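Local coordinates for protein hydrogenase maturation factor (Thermoanaerobacter tengcongensis, PDB 3VTH) that probably transfers the carbamoyl group of carbamoyl phosphate, with ATP, to the C-terminal cysteine of HypE during maturation of [NiFe]-hydrogenases, at residues D367-S372 and R385-Q390. Residues are numbered along the deposited sequence; the frame is centred on the assembly and turned at random.
Sequences DDSVTS and RGYAPQ
R385 N donates to D367 O at 2.8 Å, joining the loop 385-390 to the residues just ahead of strand 370-374, and the two backbones come nearest at D368 and R385, 5.0 Å between CA atoms. From there the R385 side chain runs beside that of D368, pointing the same way. Its chain bends at chi3 (46°), which brings NE back beside the carboxylate, and the guanidinium grips OD1 side-on with two nitrogens: a salt bridge from NH2 to D368 OD1 at 2.9 Å, and a longer hydrogen bond from NE to the same oxygen. OD1 lies in the guanidinium plane, but the two flat groups are turned 78° apart, and NH2 meets OD1 from well above the carboxylate plane. Water 1 joins in, donating to D368 OD1 and accepting from R385 NE. Outside, NH1 bonds R281 O and Y310 makes a cation-pi contact with R385.

S369 OG donates to R385 O at 2.8 Å, and water 2 links that carbonyl to S369 N. The same hydroxyl lies 3.4 Å from Y387 CD2, obliquely to the ring, while T371 CG2 sits 4.0 Å from Y387 OH; T371 OG1 itself bonds E378. An alanine in place of R385 would probably leave the buried D368 carboxylate without its charge mate.

V370 touches the bound ATP analogue, and D367, a magnesium ligand in a structure of this protein, here has its side chain about 4 Å from the magnesium ion. The buried charge pair and the bonds to R385 N and O fix the loop beside this nucleotide-binding segment of the YrdC-like domain.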
loop_
_atom_site.group_PDB
_atom_site.type_symbol
_atom_site.label_atom_id
_atom_site.label_comp_id
_atom_site.label_asym_id
_atom_site.label_seq_id
_atom_site.Cartn_x
_atom_site.Cartn_y
_atom_site.Cartn_z
ATOM N N ASP A 367 -6.290 -6.582 0.089
ATOM C CA ASP A 367 -5.480 -6.953 -1.072
ATOM C C ASP A 367 -4.012 -7.182 -0.736
ATOM O O ASP A 367 -3.536 -6.745 0.306
ATOM C CB ASP A 367 -5.592 -5.852 -2.133
ATOM C CG ASP A 367 -6.886 -5.941 -2.907
ATOM O OD1 ASP A 367 -7.072 -6.932 -3.645
ATOM O OD2 ASP A 367 -7.730 -5.036 -2.754
ATOM N N ASP A 368 -3.288 -7.829 -1.640
ATOM C CA ASP A 368 -1.832 -7.890 -1.532
ATOM C C ASP A 368 -1.236 -6.488 -1.624
ATOM O O ASP A 368 -1.750 -5.636 -2.358
ATOM C CB ASP A 368 -1.241 -8.753 -2.659
ATOM C CG ASP A 368 -1.725 -10.190 -2.616
ATOM O OD1 ASP A 368 -2.145 -10.666 -1.525
ATOM O OD2 ASP A 368 -1.705 -10.838 -3.695
ATOM N N SER A 369 -0.176 -6.249 -0.858
ATOM C CA SER A 369 0.584 -5.004 -0.967
ATOM C C SER A 369 1.496 -5.072 -2.189
ATOM O O SER A 369 1.843 -6.160 -2.644
ATOM C CB SER A 369 1.438 -4.782 0.284
ATOM O OG SER A 369 0.616 -4.477 1.391
ATOM N N VAL A 370 1.831 -3.907 -2.729
ATOM C CA VAL A 370 2.777 -3.786 -3.828
ATOM C C VAL A 370 3.820 -2.766 -3.400
ATOM O O VAL A 370 3.487 -1.647 -3.032
ATOM C CB VAL A 370 2.095 -3.325 -5.151
ATOM C CG1 VAL A 370 3.123 -3.227 -6.289
ATOM C CG2 VAL A 370 0.948 -4.299 -5.531
ATOM N N THR A 371 5.086 -3.164 -3.438
ATOM C CA THR A 371 6.147 -2.294 -2.942
ATOM C C THR A 371 7.397 -2.368 -3.820
ATOM O O THR A 371 7.406 -3.066 -4.832
ATOM C CB THR A 371 6.465 -2.575 -1.467
ATOM O OG1 THR A 371 7.161 -1.442 -0.918
ATOM C CG2 THR A 371 7.321 -3.849 -1.332
ATOM N N SER A 372 8.426 -1.617 -3.449
ATOM C CA SER A 372 9.639 -1.534 -4.250
ATOM C C SER A 372 10.720 -0.910 -3.389
ATOM O O SER A 372 10.431 -0.396 -2.304
ATOM C CB SER A 372 9.403 -0.621 -5.469
ATOM O OG SER A 372 9.200 0.744 -5.062
ATOM N N ARG A 385 -2.158 -5.768 2.515
ATOM C CA ARG A 385 -1.840 -6.918 3.385
ATOM C C ARG A 385 -0.396 -6.886 3.911
ATOM O O ARG A 385 0.550 -6.644 3.141
ATOM C CB ARG A 385 -2.102 -8.268 2.692
ATOM C CG ARG A 385 -1.778 -9.487 3.609
ATOM C CD ARG A 385 -1.992 -10.842 2.942
ATOM N NE ARG A 385 -1.427 -10.931 1.600
ATOM C CZ ARG A 385 -0.134 -11.072 1.305
ATOM N NH1 ARG A 385 0.800 -11.165 2.260
ATOM N NH2 ARG A 385 0.234 -11.137 0.025
ATOM N N GLY A 386 -0.227 -7.137 5.214
ATOM C CA GLY A 386 1.122 -7.161 5.798
ATOM C C GLY A 386 1.630 -5.806 6.267
ATOM O O GLY A 386 2.570 -5.754 7.064
ATOM N N TYR A 387 0.998 -4.720 5.803
ATOM C CA TYR A 387 1.329 -3.350 6.237
ATOM C C TYR A 387 0.159 -2.706 6.980
ATOM O O TYR A 387 0.267 -2.374 8.152
ATOM C CB TYR A 387 1.731 -2.471 5.040
ATOM C CG TYR A 387 3.041 -2.864 4.391
ATOM C CD1 TYR A 387 4.191 -2.065 4.551
ATOM C CD2 TYR A 387 3.146 -4.052 3.648
ATOM C CE1 TYR A 387 5.403 -2.432 3.962
ATOM C CE2 TYR A 387 4.351 -4.427 3.060
ATOM C CZ TYR A 387 5.476 -3.615 3.211
ATOM O OH TYR A 387 6.662 -3.991 2.595
ATOM N N ALA A 388 -0.955 -2.510 6.281
ATOM C CA ALA A 388 -2.188 -2.106 6.926
ATOM C C ALA A 388 -2.688 -3.251 7.800
ATOM O O ALA A 388 -2.569 -4.423 7.427
ATOM C CB ALA A 388 -3.245 -1.730 5.886
ATOM N N PRO A 389 -3.311 -2.922 8.940
ATOM C CA PRO A 389 -3.688 -1.583 9.372
ATOM C C PRO A 389 -2.705 -0.932 10.375
ATOM O O PRO A 389 -3.134 -0.152 11.234
ATOM C CB PRO A 389 -5.010 -1.843 10.080
ATOM C CG PRO A 389 -4.746 -3.186 10.795
ATOM C CD PRO A 389 -3.832 -3.962 9.852
ATOM N N GLN A 390 -1.422 -1.274 10.307
ATOM C CA GLN A 390 -0.442 -0.642 11.219
ATOM C C GLN A 390 -0.486 0.875 11.003
ATOM O O GLN A 390 -0.391 1.349 9.845
ATOM C CB GLN A 390 0.973 -1.193 11.009
ATOM C CG GLN A 390 2.060 -0.530 11.890
ATOM C CD GLN A 390 3.430 -1.191 11.752
ATOM O OE1 GLN A 390 3.558 -2.291 11.222
ATOM N NE2 GLN A 390 4.463 -0.512 12.243
HETATM O O HOH W 1 -4.247 -10.495 0.154
HETATM O O HOH W 2 1.199 -8.141 0.906
#